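PDB 3PRN: porin from Rhodobacter blasticus, which forms, as a homotrimer, outer-membrane channels that let small hydrophilic solutes of up to about 0.6 kDa diffuse passively. Local coordinates for the interface of chains A and B. Residues are numbered along the deposited sequence; one frame, centred on the assembly and turned at random. Chains: chain A/B, Porin.

Contact 1: the interface of chains A and B. Residues chain A 82, 131, 153-154; chain B 26-27, 57.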
loop_
_atom_site.group_PDB
_atom_site.type_symbol
_atom_site.label_atom_id
_atom_site.label_comp_id
_atom_site.label_asym_id
_atom_site.label_seq_id
_atom_site.Cartn_x
_atom_site.Cartn_y
_atom_site.Cartn_z
ATOM N N VAL A 82 14.475 -4.895 -15.200
ATOM C CA VAL A 82 15.413 -4.198 -14.341
ATOM C C VAL A 82 14.833 -3.980 -12.946
ATOM O O VAL A 82 13.558 -3.866 -12.827
ATOM C CB VAL A 82 15.807 -2.842 -14.965
ATOM C CG1 VAL A 82 14.615 -1.983 -15.349
ATOM C CG2 VAL A 82 16.723 -2.043 -14.062
ATOM N N ASN A 131 19.934 -4.202 -7.071
ATOM C CA ASN A 131 19.451 -3.974 -8.431
ATOM C C ASN A 131 19.895 -5.067 -9.387
ATOM O O ASN A 131 21.072 -5.459 -9.419
ATOM C CB ASN A 131 19.932 -2.597 -8.928
ATOM C CG ASN A 131 19.202 -2.203 -10.196
ATOM O OD1 ASN A 131 18.055 -1.767 -10.096
ATOM N ND2 ASN A 131 19.832 -2.367 -11.354
ATOM N N GLN A 153 24.360 -1.666 -5.783
ATOM C CA GLN A 153 24.787 -0.980 -6.985
ATOM C C GLN A 153 25.448 0.363 -6.782
ATOM O O GLN A 153 26.026 0.896 -7.753
ATOM C CB GLN A 153 23.588 -0.834 -7.970
ATOM C CG GLN A 153 22.657 0.334 -7.556
ATOM C CD GLN A 153 21.815 0.797 -8.754
ATOM O OE1 GLN A 153 22.227 0.640 -9.911
ATOM N NE2 GLN A 153 20.656 1.385 -8.477
ATOM N N THR A 154 25.381 1.003 -5.649
ATOM C CA THR A 154 25.969 2.321 -5.512
ATOM C C THR A 154 27.467 2.186 -5.168
ATOM O O THR A 154 28.223 3.123 -5.426
ATOM C CB THR A 154 25.307 3.134 -4.377
ATOM O OG1 THR A 154 25.510 2.358 -3.197
ATOM C CG2 THR A 154 23.808 3.306 -4.584
ATOM N N ILE B 26 24.820 5.002 -11.915
ATOM C CA ILE B 26 23.943 3.955 -11.377
ATOM C C ILE B 26 22.662 3.814 -12.254
ATOM O O ILE B 26 22.416 4.664 -13.097
ATOM C CB ILE B 26 23.469 4.243 -9.941
ATOM C CG1 ILE B 26 22.639 5.521 -9.916
ATOM C CG2 ILE B 26 24.644 4.248 -8.982
ATOM C CD1 ILE B 26 21.983 5.798 -8.588
ATOM N N ILE B 27 21.897 2.755 -12.029
ATOM C CA ILE B 27 20.578 2.633 -12.689
ATOM C C ILE B 27 19.548 3.251 -11.776
ATOM O O ILE B 27 19.314 2.740 -10.647
ATOM C CB ILE B 27 20.187 1.195 -13.008
ATOM C CG1 ILE B 27 21.127 0.768 -14.181
ATOM C CG2 ILE B 27 18.739 1.017 -13.446
ATOM C CD1 ILE B 27 21.198 -0.739 -14.287
ATOM N N ASP B 57 14.750 4.064 -6.440
ATOM C CA ASP B 57 15.946 3.258 -6.145
ATOM C C ASP B 57 16.639 3.900 -4.937
ATOM O O ASP B 57 16.688 5.131 -4.769
ATOM C CB ASP B 57 16.873 3.147 -7.369
ATOM C CG ASP B 57 17.447 4.513 -7.684
ATOM O OD1 ASP B 57 16.759 5.288 -8.390
ATOM O OD2 ASP B 57 18.548 4.835 -7.181
HETATM O O HOH W 1 17.033 1.027 -10.261
#
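With chi1 at 79°, A:Gln153 sets CG between its backbone N and carbonyl carbon, and from there the chain runs extended, carrying the terminal amide to the backbone of B:Ile27. This is a subunit contact of a trimeric Gram-negative porin, whose membrane part is a beta-barrel: a loop of chain A reaches onto strand 25-39 of chain B, beside the ends of strands 78-83 and 131-138 of chain A. The amide uses both ends on one residue. Its oxygen OE1 accepts a hydrogen bond from the backbone N of B:Ile27 at 3.0 Å, with that donor tilted 34° from the carbonyl plane of the side chain. Its nitrogen NE2 gives a nearly straight bond, 165° at the hydrogen, to B:Ile27 O at 2.9 Å, and this acceptor lies close to the amide plane. Two bonds, to the N-H and the C=O of one residue, limit the amide's rotation and support the assignment of its oxygen and nitrogen. Water 1 lies 2.9 Å from B:Ile27 O and 3.0 Å from the side-chain oxygen OD1 of A:Asn131. B:Ile26 lies alongside the glutamine, its CB 4.0 Å from A:Gln153 CD. On the other flank, B:Ile27 holds CG2 anti to its backbone N, beside the carbonyl carbon, and this branch meets A:Val82 CG2 at 3.7 Å. The side chains of B:Ile27 and A:Asn131 cross at about a right angle, with the isoleucine tip CD1 3.6 Å from the amide nitrogen ND2.

Contact 2: the interface of chains A and B. Residues chain A 153-157; chain B 21-23.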
loop_
_atom_site.group_PDB
_atom_site.type_symbol
_atom_site.label_atom_id
_atom_site.label_comp_id
_atom_site.label_asym_id
_atom_site.label_seq_id
_atom_site.Cartn_x
_atom_site.Cartn_y
_atom_site.Cartn_z
ATOM N N GLN A 153 24.360 -1.666 -5.783
ATOM C CA GLN A 153 24.787 -0.980 -6.985
ATOM C C GLN A 153 25.448 0.363 -6.782
ATOM O O GLN A 153 26.026 0.896 -7.753
ATOM C CB GLN A 153 23.588 -0.834 -7.970
ATOM C CG GLN A 153 22.657 0.334 -7.556
ATOM C CD GLN A 153 21.815 0.797 -8.754
ATOM O OE1 GLN A 153 22.227 0.640 -9.911
ATOM N NE2 GLN A 153 20.656 1.385 -8.477
ATOM N N THR A 154 25.381 1.003 -5.649
ATOM C CA THR A 154 25.969 2.321 -5.512
ATOM C C THR A 154 27.467 2.186 -5.168
ATOM O O THR A 154 28.223 3.123 -5.426
ATOM C CB THR A 154 25.307 3.134 -4.377
ATOM O OG1 THR A 154 25.510 2.358 -3.197
ATOM C CG2 THR A 154 23.808 3.306 -4.584
ATOM N N VAL A 155 27.875 1.079 -4.623
ATOM C CA VAL A 155 29.290 0.925 -4.182
ATOM C C VAL A 155 30.129 0.418 -5.321
ATOM O O VAL A 155 29.632 -0.336 -6.200
ATOM C CB VAL A 155 29.288 -0.082 -3.010
ATOM C CG1 VAL A 155 30.648 -0.708 -2.835
ATOM C CG2 VAL A 155 28.782 0.610 -1.751
ATOM N N ASP A 156 31.394 0.803 -5.408
ATOM C CA ASP A 156 32.247 0.337 -6.480
ATOM C C ASP A 156 32.094 -1.155 -6.778
ATOM O O ASP A 156 32.165 -2.034 -5.913
ATOM C CB ASP A 156 33.733 0.536 -6.052
ATOM C CG ASP A 156 34.529 0.601 -7.345
ATOM O OD1 ASP A 156 34.945 -0.490 -7.891
ATOM O OD2 ASP A 156 34.717 1.737 -7.916
ATOM N N SER A 157 31.954 -1.469 -8.032
ATOM C CA SER A 157 31.727 -2.792 -8.556
ATOM C C SER A 157 32.684 -3.882 -8.121
ATOM O O SER A 157 32.314 -5.061 -7.954
ATOM C CB SER A 157 31.807 -2.633 -10.096
ATOM O OG SER A 157 31.118 -3.695 -10.696
ATOM N N GLY B 21 34.859 5.423 -3.320
ATOM C CA GLY B 21 34.337 4.064 -3.298
ATOM C C GLY B 21 32.925 3.894 -3.860
ATOM O O GLY B 21 32.337 2.818 -3.696
ATOM N N LEU B 22 32.381 4.918 -4.503
ATOM C CA LEU B 22 31.050 4.857 -5.096
ATOM C C LEU B 22 31.130 4.785 -6.605
ATOM O O LEU B 22 31.997 5.394 -7.220
ATOM C CB LEU B 22 30.187 6.060 -4.687
ATOM C CG LEU B 22 29.966 6.238 -3.183
ATOM C CD1 LEU B 22 29.130 7.482 -2.919
ATOM C CD2 LEU B 22 29.302 5.015 -2.565
ATOM N N GLU B 23 30.196 4.102 -7.241
ATOM C CA GLU B 23 30.076 4.091 -8.686
ATOM C C GLU B 23 29.543 5.457 -9.130
ATOM O O GLU B 23 28.565 5.928 -8.565
ATOM C CB GLU B 23 29.011 3.076 -9.146
ATOM C CG GLU B 23 29.458 1.648 -9.255
ATOM C CD GLU B 23 30.683 1.443 -10.136
ATOM O OE1 GLU B 23 30.927 2.277 -11.034
ATOM O OE2 GLU B 23 31.402 0.443 -9.913
HETATM O O HOH W 2 26.991 5.373 -6.347
#
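The loop of chain A that leads into the 3-10 helix 157-159 meets the chain B loop just before strand 25-39, and A:Val155 and B:Leu22 form an antiparallel beta bridge. Main-chain bonds flank that pair: B:Glu23 N donates to A:Thr154 O at 2.9 Å, and A:Asp156 N donates to B:Gly21 O at 2.8 Å. The second bond is straight, 169° at the hydrogen, although its donor stands above the carbonyl plane of the glycine. A:Thr154 O takes a further partner, water 2 at 2.7 Å, which also contacts B:Glu23 O and so ties the two backbones again. B:Leu22 lies against the same carbonyl, with CB and CD2 each 3.6 Å from A:Thr154 O. B:Glu23 extends the pairing with its side chain. Chi1 (-83°) sets CG anti to the carbonyl carbon, where it passes A:Val155 O, and the bend at chi2 turns the carboxylate to the start of the 3-10 helix. There OE2 accepts a hydrogen bond from A:Ser157 N at 2.7 Å through its anti lone pair, the one turned away from OE1. The A:Asp156 carboxylate stands nearby, its OD2 4.1 Å from B:Glu23 OE2, and the two planes are 32° apart. Such like charges may repel or shift the ionisation of either group, while the helix-start N-H probably eases the charge on the glutamate. Backbone pairing and this carboxylate together fasten one subunit's loop to its neighbour within the porin trimer.

About 10 Å separates the C-alpha centres of contact 1 and contact 2, and A:Gln153 and A:Thr154 belong to both. On chain B the partners are also close in sequence, since residues 21-23 lead into strand 25-39, which carries residues 26 and 27. The chain A loop 153-157 runs antiparallel to residues 21-23 of chain B, while contact 1 also draws in strands 78-83 and 131-138 of chain A. Placement of the chain A loop in either contact should help position it for the other. Repeated around the homotrimer, these neighbouring patches would help hold adjacent subunits together.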